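Invasion-associated protein (PDB 4LJ1) probably binds peptidoglycan in the mycobacterial cell wall through an NlpC/p60 domain that has lost catalytic activity. Local coordinates at residues T8-I12 with R83-L87; Q18-F23 with L108-V114; Y56-L61 with V129-G133; S67-Y71 with F89-T95. One frame throughout, in Å; residues are numbered along the deposited sequence.

Interaction 1 (T8-I12 with R83-L87)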
loop_
_atom_site.group_PDB
_atom_site.type_symbol
_atom_site.label_atom_id
_atom_site.label_comp_id
_atom_site.label_asym_id
_atom_site.label_seq_id
_atom_site.Cartn_x
_atom_site.Cartn_y
_atom_site.Cartn_z
ATOM N N THR A 8 -0.820 3.042 -13.491
ATOM C CA THR A 8 -0.414 2.012 -12.539
ATOM C C THR A 8 1.106 1.861 -12.493
ATOM O O THR A 8 1.700 1.697 -11.424
ATOM C CB THR A 8 -1.045 0.650 -12.867
ATOM O OG1 THR A 8 -2.469 0.765 -12.788
ATOM C CG2 THR A 8 -0.564 -0.403 -11.870
ATOM N N ASP A 9 1.744 1.928 -13.653
ATOM C CA ASP A 9 3.203 1.845 -13.728
ATOM C C ASP A 9 3.871 3.041 -13.023
ATOM O O ASP A 9 4.919 2.886 -12.399
ATOM C CB ASP A 9 3.686 1.715 -15.180
ATOM C CG ASP A 9 3.378 0.341 -15.801
ATOM O OD1 ASP A 9 3.174 -0.659 -15.064
ATOM O OD2 ASP A 9 3.353 0.259 -17.050
ATOM N N VAL A 10 3.276 4.224 -13.116
ATOM C CA VAL A 10 3.779 5.400 -12.399
ATOM C C VAL A 10 3.688 5.172 -10.888
ATOM O O VAL A 10 4.625 5.450 -10.153
ATOM C CB VAL A 10 3.012 6.696 -12.804
ATOM C CG1 VAL A 10 3.345 7.848 -11.872
ATOM C CG2 VAL A 10 3.305 7.066 -14.266
ATOM N N VAL A 11 2.546 4.695 -10.421
ATOM C CA VAL A 11 2.339 4.437 -8.999
ATOM C C VAL A 11 3.353 3.417 -8.484
ATOM O O VAL A 11 3.994 3.592 -7.434
ATOM C CB VAL A 11 0.897 3.962 -8.783
ATOM C CG1 VAL A 11 0.687 3.425 -7.374
ATOM C CG2 VAL A 11 -0.065 5.098 -9.069
ATOM N N ILE A 12 3.527 2.344 -9.243
ATOM C CA ILE A 12 4.477 1.326 -8.843
ATOM C C ILE A 12 5.912 1.847 -8.829
ATOM O O ILE A 12 6.677 1.564 -7.896
ATOM C CB ILE A 12 4.333 0.051 -9.713
ATOM C CG1 ILE A 12 3.041 -0.703 -9.346
ATOM C CG2 ILE A 12 5.544 -0.870 -9.529
ATOM C CD1 ILE A 12 2.648 -1.820 -10.284
ATOM N N ARG A 83 -4.611 -7.779 -9.774
ATOM C CA ARG A 83 -3.797 -7.123 -10.797
ATOM C C ARG A 83 -2.753 -6.263 -10.116
ATOM O O ARG A 83 -2.991 -5.731 -9.037
ATOM C CB ARG A 83 -4.665 -6.229 -11.692
ATOM C CG ARG A 83 -5.643 -6.993 -12.562
ATOM C CD ARG A 83 -6.490 -6.033 -13.369
ATOM N NE ARG A 83 -7.594 -6.728 -14.013
ATOM C CZ ARG A 83 -8.597 -6.116 -14.623
ATOM N NH1 ARG A 83 -8.634 -4.792 -14.667
ATOM N NH2 ARG A 83 -9.562 -6.829 -15.183
ATOM N N LYS A 84 -1.597 -6.103 -10.743
ATOM C CA LYS A 84 -0.630 -5.185 -10.202
ATOM C C LYS A 84 -1.262 -3.809 -9.972
ATOM O O LYS A 84 -2.101 -3.338 -10.750
ATOM C CB LYS A 84 0.641 -5.125 -11.042
ATOM C CG LYS A 84 0.547 -4.557 -12.437
ATOM C CD LYS A 84 1.965 -4.456 -13.032
ATOM C CE LYS A 84 2.007 -4.423 -14.544
ATOM N NZ LYS A 84 3.418 -4.372 -15.021
ATOM N N GLY A 85 -0.888 -3.195 -8.851
ATOM C CA GLY A 85 -1.459 -1.938 -8.400
ATOM C C GLY A 85 -2.575 -2.104 -7.386
ATOM O O GLY A 85 -2.896 -1.162 -6.664
ATOM N N ASP A 86 -3.181 -3.284 -7.306
ATOM C CA ASP A 86 -4.194 -3.514 -6.290
ATOM C C ASP A 86 -3.516 -3.456 -4.907
ATOM O O ASP A 86 -2.337 -3.744 -4.780
ATOM C CB ASP A 86 -4.845 -4.882 -6.484
ATOM C CG ASP A 86 -5.743 -4.979 -7.704
ATOM O OD1 ASP A 86 -6.093 -3.926 -8.307
ATOM O OD2 ASP A 86 -6.156 -6.116 -8.037
ATOM N N LEU A 87 -4.305 -3.133 -3.901
ATOM C CA LEU A 87 -3.830 -3.088 -2.510
ATOM C C LEU A 87 -4.192 -4.376 -1.780
ATOM O O LEU A 87 -5.325 -4.867 -1.881
ATOM C CB LEU A 87 -4.481 -1.900 -1.808
ATOM C CG LEU A 87 -4.155 -0.506 -2.355
ATOM C CD1 LEU A 87 -4.931 0.542 -1.570
ATOM C CD2 LEU A 87 -2.655 -0.252 -2.295
#
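This is a helix-on-turn packing contact at the surface of the NlpC/p60 domain, where helix 5-16 lies against the loop that leads into strand 87-90. The loop makes a type II beta turn from Arg83 to Asp86, closed by Asp86 N to Arg83 O at 3.0 Å and braced by Arg83 N donating to Asp86 OD2 at 2.9 Å. Gly85 occupies the turn position with positive phi (96°), where a CB would be jammed against the preceding carbonyl. Here it would also lie 2.8 Å from Thr8 CG2, so glycine suits both the turn and the approach of the helix: the CA atoms of Thr8 and Gly85 are 5.8 Å apart. Thr8 CG2 sits 3.5 Å from Lys84 O and 3.9 Å from Gly85 CA, while Thr8 OG1 is hydrogen-bonded to Tyr4 O, just before the helix begins. One turn further along, Ile12 CD1 touches Lys84 CD at 3.9 Å. Gly85 O, in turn, is bonded to Tyr56 OH, tying the turn to helix 48-57. The extended Lys84 side chain thus lays its aliphatic part on Ile12 and brings its amino group to the helix's acidic residue, in a long salt bridge of 3.7 Å between Lys84 NZ and Asp9 OD1.

Interaction 2 (Q18-F23 with L108-V114)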
loop_
_atom_site.group_PDB
_atom_site.type_symbol
_atom_site.label_atom_id
_atom_site.label_comp_id
_atom_site.label_asym_id
_atom_site.label_seq_id
_atom_site.Cartn_x
_atom_site.Cartn_y
_atom_site.Cartn_z
ATOM N N GLN A 18 11.327 4.087 -3.325
ATOM C CA GLN A 18 11.507 4.245 -1.881
ATOM C C GLN A 18 12.066 2.993 -1.202
ATOM O O GLN A 18 12.165 2.968 0.010
ATOM C CB GLN A 18 10.183 4.659 -1.222
ATOM C CG GLN A 18 9.580 5.906 -1.841
ATOM C CD GLN A 18 10.537 7.086 -1.746
ATOM O OE1 GLN A 18 10.967 7.461 -0.657
ATOM N NE2 GLN A 18 10.949 7.615 -2.904
ATOM N N ARG A 19 12.458 1.979 -1.971
ATOM C CA ARG A 19 13.051 0.790 -1.381
ATOM C C ARG A 19 14.242 1.164 -0.505
ATOM O O ARG A 19 15.061 2.007 -0.882
ATOM C CB ARG A 19 13.515 -0.186 -2.463
ATOM C CG ARG A 19 12.364 -0.991 -3.055
ATOM C CD ARG A 19 12.794 -1.835 -4.221
ATOM N NE ARG A 19 13.016 -1.031 -5.417
ATOM C CZ ARG A 19 13.375 -1.546 -6.581
ATOM N NH1 ARG A 19 13.542 -0.767 -7.642
ATOM N NH2 ARG A 19 13.564 -2.854 -6.714
ATOM N N GLY A 20 14.303 0.564 0.673
ATOM C CA GLY A 20 15.364 0.794 1.635
ATOM C C GLY A 20 15.097 1.929 2.606
ATOM O O GLY A 20 15.847 2.073 3.555
ATOM N N VAL A 21 14.074 2.751 2.377
ATOM C CA VAL A 21 13.734 3.788 3.346
ATOM C C VAL A 21 13.259 3.126 4.630
ATOM O O VAL A 21 12.465 2.190 4.572
ATOM C CB VAL A 21 12.671 4.750 2.762
ATOM C CG1 VAL A 21 12.128 5.672 3.839
ATOM C CG2 VAL A 21 13.232 5.561 1.589
ATOM N N PRO A 22 13.746 3.567 5.800
ATOM C CA PRO A 22 13.334 2.904 7.049
ATOM C C PRO A 22 11.875 3.059 7.416
ATOM O O PRO A 22 11.230 4.047 7.092
ATOM C CB PRO A 22 14.219 3.563 8.126
ATOM C CG PRO A 22 15.211 4.359 7.426
ATOM C CD PRO A 22 14.782 4.593 6.026
ATOM N N PHE A 23 11.392 2.069 8.166
ATOM C CA PHE A 23 10.149 2.226 8.891
ATOM C C PHE A 23 10.244 3.406 9.863
ATOM O O PHE A 23 11.252 3.571 10.566
ATOM C CB PHE A 23 9.829 0.946 9.680
ATOM C CG PHE A 23 8.597 1.077 10.532
ATOM C CD1 PHE A 23 7.336 1.018 9.965
ATOM C CD2 PHE A 23 8.694 1.387 11.875
ATOM C CE1 PHE A 23 6.188 1.187 10.748
ATOM C CE2 PHE A 23 7.557 1.556 12.648
ATOM C CZ PHE A 23 6.312 1.469 12.078
ATOM N N LEU A 108 4.991 -4.783 -2.424
ATOM C CA LEU A 108 5.822 -3.749 -1.825
ATOM C C LEU A 108 5.208 -3.433 -0.454
ATOM O O LEU A 108 4.047 -3.046 -0.371
ATOM C CB LEU A 108 5.832 -2.498 -2.710
ATOM C CG LEU A 108 6.758 -1.385 -2.242
ATOM C CD1 LEU A 108 8.216 -1.768 -2.385
ATOM C CD2 LEU A 108 6.454 -0.082 -2.981
ATOM N N GLU A 109 6.007 -3.624 0.590
ATOM C CA GLU A 109 5.574 -3.449 1.953
ATOM C C GLU A 109 6.577 -2.631 2.741
ATOM O O GLU A 109 7.674 -2.344 2.272
ATOM C CB GLU A 109 5.389 -4.811 2.635
ATOM C CG GLU A 109 6.688 -5.570 2.782
ATOM C CD GLU A 109 6.569 -6.751 3.695
ATOM O OE1 GLU A 109 5.548 -6.874 4.405
ATOM O OE2 GLU A 109 7.539 -7.498 3.780
ATOM N N VAL A 110 6.214 -2.278 3.962
ATOM C CA VAL A 110 7.170 -1.712 4.902
ATOM C C VAL A 110 7.407 -2.735 5.992
ATOM O O VAL A 110 6.511 -3.046 6.764
ATOM C CB VAL A 110 6.715 -0.365 5.496
ATOM C CG1 VAL A 110 7.852 0.230 6.314
ATOM C CG2 VAL A 110 6.290 0.593 4.402
ATOM N N GLY A 111 8.606 -3.308 5.990
ATOM C CA GLY A 111 9.108 -4.127 7.094
ATOM C C GLY A 111 9.971 -3.255 7.974
ATOM O O GLY A 111 9.541 -2.194 8.382
ATOM N N ASP A 112 11.208 -3.659 8.241
ATOM C CA ASP A 112 12.145 -2.728 8.866
ATOM C C ASP A 112 12.505 -1.569 7.918
ATOM O O ASP A 112 12.858 -0.477 8.367
ATOM C CB ASP A 112 13.434 -3.423 9.292
ATOM C CG ASP A 112 13.222 -4.419 10.408
ATOM O OD1 ASP A 112 12.200 -4.332 11.115
ATOM O OD2 ASP A 112 14.089 -5.288 10.576
ATOM N N VAL A 113 12.423 -1.844 6.616
ATOM C CA VAL A 113 12.560 -0.878 5.530
ATOM C C VAL A 113 11.480 -1.159 4.487
ATOM O O VAL A 113 10.867 -2.240 4.468
ATOM C CB VAL A 113 13.985 -0.938 4.874
ATOM C CG1 VAL A 113 15.060 -0.611 5.896
ATOM C CG2 VAL A 113 14.254 -2.278 4.191
ATOM N N VAL A 114 11.258 -0.207 3.593
ATOM C CA VAL A 114 10.439 -0.427 2.424
ATOM C C VAL A 114 11.117 -1.492 1.554
ATOM O O VAL A 114 12.324 -1.409 1.261
ATOM C CB VAL A 114 10.319 0.880 1.592
ATOM C CG1 VAL A 114 9.557 0.616 0.298
ATOM C CG2 VAL A 114 9.624 1.991 2.401
#
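Val114, Phe23 and Val113 lose the most surface here, 80, 58 and 44 Å² of a summed 396 Å², and they mark out how the loop after helix 5-16 lies along the hairpin end of the NlpC/p60 sheet. Val114, at the start of the edge strand 114-118, is held by its backbone on both polar atoms: Gly20 N donates to Val114 O (2.9 Å, 174°) and Val114 N donates to Val21 O (2.9 Å, 161°). Its side chain points toward the loop, with CB 3.2 Å from Gln18 O and CG2 4.1 Å from Val21 CB, and also meets Leu51 of helix 48-57. The type II turn from Gln18 to Val21 presents these groups; Gly20, at phi 90°, takes its glycine-requiring position. Val113 forms a single beta bridge with Pro22, its CA lying 3.2 Å from Val21 O in a CA-H...O contact and its CG1 3.6 Å from Gly20 O. At the far end Phe23 N donates to Asp112 O (2.9 Å, 179°). The Phe23 ring turns its edge to Val110, CD1 to CG1 3.8 Å, while Phe23 CB is 3.4 Å from Gly111 O. Three backbone hydrogen bonds, two of them nearly linear, imply that main-chain geometry sets the alignment, with the Val21-Val114 and Phe23-Val110 side-chain contacts adding apolar packing.

Interaction 3 (Y56-L61 with V129-G133)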
loop_
_atom_site.group_PDB
_atom_site.type_symbol
_atom_site.label_atom_id
_atom_site.label_comp_id
_atom_site.label_asym_id
_atom_site.label_seq_id
_atom_site.Cartn_x
_atom_site.Cartn_y
_atom_site.Cartn_z
ATOM N N TYR A 56 0.323 6.323 -4.514
ATOM C CA TYR A 56 -0.920 6.623 -5.230
ATOM C C TYR A 56 -1.121 8.109 -5.517
ATOM O O TYR A 56 -1.929 8.444 -6.387
ATOM C CB TYR A 56 -2.156 5.957 -4.571
ATOM C CG TYR A 56 -2.492 4.665 -5.294
ATOM C CD1 TYR A 56 -3.024 4.729 -6.587
ATOM C CD2 TYR A 56 -2.232 3.398 -4.759
ATOM C CE1 TYR A 56 -3.278 3.580 -7.315
ATOM C CE2 TYR A 56 -2.490 2.234 -5.499
ATOM C CZ TYR A 56 -3.019 2.338 -6.768
ATOM O OH TYR A 56 -3.270 1.201 -7.517
ATOM N N ALA A 57 -0.386 9.015 -4.858
ATOM C CA ALA A 57 -0.402 10.417 -5.256
ATOM C C ALA A 57 0.095 10.545 -6.702
ATOM O O ALA A 57 -0.256 11.513 -7.373
ATOM C CB ALA A 57 0.426 11.246 -4.296
ATOM N N GLY A 58 0.851 9.578 -7.210
ATOM C CA GLY A 58 1.261 9.579 -8.629
ATOM C C GLY A 58 0.114 9.505 -9.617
ATOM O O GLY A 58 0.254 9.909 -10.779
ATOM N N ALA A 59 -1.024 9.001 -9.160
ATOM C CA ALA A 59 -2.258 8.915 -9.927
ATOM C C ALA A 59 -3.195 10.102 -9.656
ATOM O O ALA A 59 -4.323 10.124 -10.125
ATOM C CB ALA A 59 -2.962 7.596 -9.623
ATOM N N GLY A 60 -2.712 11.090 -8.905
ATOM C CA GLY A 60 -3.517 12.253 -8.559
ATOM C C GLY A 60 -4.532 11.967 -7.473
ATOM O O GLY A 60 -5.468 12.721 -7.287
ATOM N N LEU A 61 -4.336 10.873 -6.737
ATOM C CA LEU A 61 -5.283 10.407 -5.743
ATOM C C LEU A 61 -4.753 10.663 -4.344
ATOM O O LEU A 61 -3.566 10.583 -4.088
ATOM C CB LEU A 61 -5.570 8.910 -5.940
ATOM C CG LEU A 61 -6.262 8.519 -7.240
ATOM C CD1 LEU A 61 -6.456 7.014 -7.237
ATOM C CD2 LEU A 61 -7.583 9.253 -7.433
ATOM N N VAL A 129 -8.045 -4.446 -2.778
ATOM C CA VAL A 129 -8.781 -3.271 -3.238
ATOM C C VAL A 129 -8.186 -2.784 -4.539
ATOM O O VAL A 129 -6.976 -2.627 -4.667
ATOM C CB VAL A 129 -8.757 -2.131 -2.209
ATOM C CG1 VAL A 129 -9.120 -0.776 -2.834
ATOM C CG2 VAL A 129 -9.663 -2.489 -1.044
ATOM N N ARG A 130 -9.051 -2.505 -5.510
ATOM C CA ARG A 130 -8.658 -1.859 -6.739
ATOM C C ARG A 130 -8.978 -0.379 -6.659
ATOM O O ARG A 130 -10.125 0.019 -6.534
ATOM C CB ARG A 130 -9.370 -2.461 -7.940
ATOM C CG ARG A 130 -8.849 -1.870 -9.252
ATOM C CD ARG A 130 -8.953 -2.815 -10.409
ATOM N NE ARG A 130 -8.313 -4.071 -10.108
ATOM C CZ ARG A 130 -8.725 -5.246 -10.549
ATOM N NH1 ARG A 130 -9.753 -5.355 -11.393
ATOM N NH2 ARG A 130 -8.059 -6.318 -10.169
ATOM N N VAL A 131 -7.952 0.439 -6.760
ATOM C CA VAL A 131 -8.065 1.862 -6.595
ATOM C C VAL A 131 -8.430 2.543 -7.912
ATOM O O VAL A 131 -9.294 3.413 -7.948
ATOM C CB VAL A 131 -6.715 2.405 -6.078
ATOM C CG1 VAL A 131 -6.746 3.906 -5.932
ATOM C CG2 VAL A 131 -6.362 1.740 -4.757
ATOM N N LEU A 132 -7.789 2.123 -8.994
ATOM C CA LEU A 132 -7.976 2.788 -10.281
ATOM C C LEU A 132 -9.131 2.207 -11.074
ATOM O O LEU A 132 -9.313 0.992 -11.119
ATOM C CB LEU A 132 -6.693 2.710 -11.095
ATOM C CG LEU A 132 -5.545 3.485 -10.450
ATOM C CD1 LEU A 132 -4.224 3.226 -11.157
ATOM C CD2 LEU A 132 -5.853 4.970 -10.415
ATOM N N GLY A 133 -9.903 3.097 -11.698
ATOM C CA GLY A 133 -11.033 2.708 -12.525
ATOM C C GLY A 133 -12.299 2.620 -11.705
ATOM O O GLY A 133 -13.350 3.080 -12.143
HETATM O O HOH W 1 -5.640 0.160 -8.535
#
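Apolar side chains join the C-terminal end of helix 48-57, in the NlpC/p60 domain, to the chain leaving strand 128-130. Tyr56, first in the segment, points its ring at this exit. Val131 CG1 lies over one face, 4.0 Å from the ring centroid and 22° off the normal, which defines a CH-pi contact; Leu132 CG sits at the ring edge, 3.9 Å from Tyr56 CE1. The chain then turns through a type I beta turn from Ala57 to Gly60, with Gly60 N bonded to Ala57 O at 2.9 Å and Ala59 N to Tyr56 O at 3.0 Å. This turn brings Ala59 round to face the other segment, where its CB meets Leu132 CD2 at 4.0 Å. Gly60, at phi 76° and psi 18°, has a backbone conformation that favours glycine, and it delivers Leu61 to the same side. Leu61 CD1 reaches both partners, Val131 CG1 at 3.4 Å and Leu132 CD2 at 3.8 Å. Val131 CG1 thus touches both the Tyr56 ring and Leu61, and Leu132 touches Tyr56, Ala59 and Leu61 while also packing on Thr8 of helix 5-16. The CA atoms remain at least 8.4 Å apart, so side chains and solvent span the interface. Besides its bond to Gly85 O, Tyr56 OH accepts from a water at 2.8 Å, and that water accepts from Leu132 N at 2.9 Å.

Interaction 4 (S67-Y71 with F89-T95)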
loop_
_atom_site.group_PDB
_atom_site.type_symbol
_atom_site.label_atom_id
_atom_site.label_comp_id
_atom_site.label_asym_id
_atom_site.label_seq_id
_atom_site.Cartn_x
_atom_site.Cartn_y
_atom_site.Cartn_z
ATOM N N SER A 67 -5.374 2.070 7.135
ATOM C CA SER A 67 -5.604 0.924 6.259
ATOM C C SER A 67 -7.054 0.462 6.314
ATOM O O SER A 67 -7.618 0.092 5.293
ATOM C CB SER A 67 -4.620 -0.208 6.573
ATOM O OG SER A 67 -4.765 -0.706 7.886
ATOM N N GLY A 68 -7.663 0.506 7.497
ATOM C CA GLY A 68 -9.056 0.097 7.612
ATOM C C GLY A 68 -9.984 0.978 6.802
ATOM O O GLY A 68 -10.966 0.503 6.238
ATOM N N GLN A 69 -9.675 2.264 6.720
ATOM C CA GLN A 69 -10.531 3.162 5.945
ATOM C C GLN A 69 -10.305 2.952 4.436
ATOM O O GLN A 69 -11.258 2.946 3.652
ATOM C CB GLN A 69 -10.317 4.615 6.337
ATOM C CG GLN A 69 -11.322 5.558 5.676
ATOM C CD GLN A 69 -12.778 5.385 6.096
ATOM O OE1 GLN A 69 -13.089 4.798 7.139
ATOM N NE2 GLN A 69 -13.686 5.914 5.271
ATOM N N MET A 70 -9.058 2.778 4.025
ATOM C CA MET A 70 -8.775 2.415 2.644
ATOM C C MET A 70 -9.553 1.163 2.229
ATOM O O MET A 70 -10.144 1.098 1.149
ATOM C CB MET A 70 -7.291 2.105 2.453
ATOM C CG MET A 70 -6.316 3.279 2.613
ATOM S SD MET A 70 -4.624 2.651 2.384
ATOM C CE MET A 70 -3.663 4.097 2.804
ATOM N N TYR A 71 -9.562 0.167 3.094
ATOM C CA TYR A 71 -10.278 -1.081 2.811
ATOM C C TYR A 71 -11.807 -0.892 2.722
ATOM O O TYR A 71 -12.457 -1.375 1.797
ATOM C CB TYR A 71 -9.976 -2.136 3.878
ATOM C CG TYR A 71 -10.569 -3.485 3.574
ATOM C CD1 TYR A 71 -9.967 -4.313 2.642
ATOM C CD2 TYR A 71 -11.741 -3.935 4.205
ATOM C CE1 TYR A 71 -10.473 -5.566 2.360
ATOM C CE2 TYR A 71 -12.254 -5.186 3.918
ATOM C CZ TYR A 71 -11.612 -5.992 2.986
ATOM O OH TYR A 71 -12.090 -7.237 2.680
ATOM N N PHE A 89 -4.309 -6.202 2.011
ATOM C CA PHE A 89 -4.502 -5.829 3.407
ATOM C C PHE A 89 -4.263 -6.995 4.338
ATOM O O PHE A 89 -4.403 -8.171 3.955
ATOM C CB PHE A 89 -5.908 -5.270 3.623
ATOM C CG PHE A 89 -6.173 -4.004 2.870
ATOM C CD1 PHE A 89 -6.552 -4.033 1.554
ATOM C CD2 PHE A 89 -6.019 -2.785 3.491
ATOM C CE1 PHE A 89 -6.766 -2.861 0.844
ATOM C CE2 PHE A 89 -6.241 -1.609 2.797
ATOM C CZ PHE A 89 -6.606 -1.649 1.468
ATOM N N TYR A 90 -3.945 -6.644 5.578
ATOM C CA TYR A 90 -3.872 -7.572 6.688
ATOM C C TYR A 90 -4.823 -7.131 7.784
ATOM O O TYR A 90 -5.051 -5.942 7.998
ATOM C CB TYR A 90 -2.401 -7.689 7.206
ATOM C CG TYR A 90 -1.539 -8.333 6.148
ATOM C CD1 TYR A 90 -1.440 -9.709 6.064
ATOM C CD2 TYR A 90 -0.960 -7.592 5.134
ATOM C CE1 TYR A 90 -0.730 -10.323 5.038
ATOM C CE2 TYR A 90 -0.240 -8.202 4.116
ATOM C CZ TYR A 90 -0.160 -9.572 4.057
ATOM O OH TYR A 90 0.498 -10.195 3.023
ATOM N N GLY A 91 -5.334 -8.113 8.521
ATOM C CA GLY A 91 -6.224 -7.890 9.642
ATOM C C GLY A 91 -7.689 -7.940 9.287
ATOM O O GLY A 91 -8.064 -7.846 8.121
ATOM N N PRO A 92 -8.553 -8.010 10.305
ATOM C CA PRO A 92 -9.986 -7.982 10.052
ATOM C C PRO A 92 -10.374 -6.644 9.446
ATOM O O PRO A 92 -10.003 -5.589 9.963
ATOM C CB PRO A 92 -10.623 -8.167 11.429
ATOM C CG PRO A 92 -9.532 -8.199 12.404
ATOM C CD PRO A 92 -8.217 -8.119 11.726
ATOM N N GLU A 93 -11.072 -6.696 8.324
ATOM C CA GLU A 93 -11.483 -5.506 7.590
ATOM C C GLU A 93 -10.275 -4.609 7.278
ATOM O O GLU A 93 -10.399 -3.400 7.197
ATOM C CB GLU A 93 -12.566 -4.719 8.354
ATOM C CG GLU A 93 -13.765 -5.532 8.803
ATOM C CD GLU A 93 -14.656 -6.010 7.678
ATOM O OE1 GLU A 93 -14.584 -5.480 6.556
ATOM O OE2 GLU A 93 -15.474 -6.917 7.936
ATOM N N GLY A 94 -9.119 -5.231 7.094
ATOM C CA GLY A 94 -7.932 -4.505 6.661
ATOM C C GLY A 94 -7.326 -3.574 7.677
ATOM O O GLY A 94 -6.599 -2.667 7.320
ATOM N N THR A 95 -7.621 -3.791 8.955
ATOM C CA THR A 95 -7.254 -2.856 10.002
ATOM C C THR A 95 -5.824 -2.977 10.536
ATOM O O THR A 95 -5.402 -2.149 11.331
ATOM C CB THR A 95 -8.227 -2.949 11.184
ATOM O OG1 THR A 95 -8.280 -4.295 11.683
ATOM C CG2 THR A 95 -9.606 -2.468 10.796
HETATM O O HOH W 2 -12.314 -1.509 7.329
HETATM O O HOH W 3 -6.698 0.685 10.333
#
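Tyr71 and Phe89 bury 92 and 91 Å² where helix 67-73 packs on strand 87-90, an edge strand of the four-stranded antiparallel sheet of the NlpC/p60 domain, and on the turn after it. Their rotamers fit each other. Tyr71, chi1 t, swings its ring alongside Phe89, chi1 m, giving an edge-to-face (T-shaped) pair: the Tyr71 edge meets the Phe89 face, with centroids 5.2 Å apart and planes at 71°. Tyr71 CB lies over that face too, 4.0 Å from the Phe89 centroid. Met70, chi1 m, touches the Phe89 edge through its CB, 3.9 Å from CE2, while its end leads away. Ser67 adopts chi1 p, so that OG donates to Gly94 O at 2.7 Å. Gly94, at phi 70°, lies against the Tyr71 face; a CB there would clash with Tyr71 CB. One water donates to Gly68 O and Glu93 O, both at 2.7 Å. The chemistry therefore divides: aromatic packing secures the strand end, whereas a serine hydroxyl and bridging water satisfy carbonyls of the turn.

The first segments of interactions 1, 2, 3 and 4 follow in that order along the chain, whereas their partners come in the order 1, 4, 2, 3, so most of the connections cross. Interactions 1 and 3 are neighbours, centres 8 Å apart, joined by Gly85 O to Tyr56 OH and by Leu87 N to Val129 O. The centres of interactions 3 and 4 are about 17 Å apart, but the two touch where Val129 packs on Phe89 and Tyr71. Interaction 2 stands apart, 17 to 20 Å from the other centres, yet shares the four-stranded antiparallel sheet with interaction 4. Together they fasten helices 5-16, 48-57 and 67-73 and late chain segments into one compact NlpC/p60 domain.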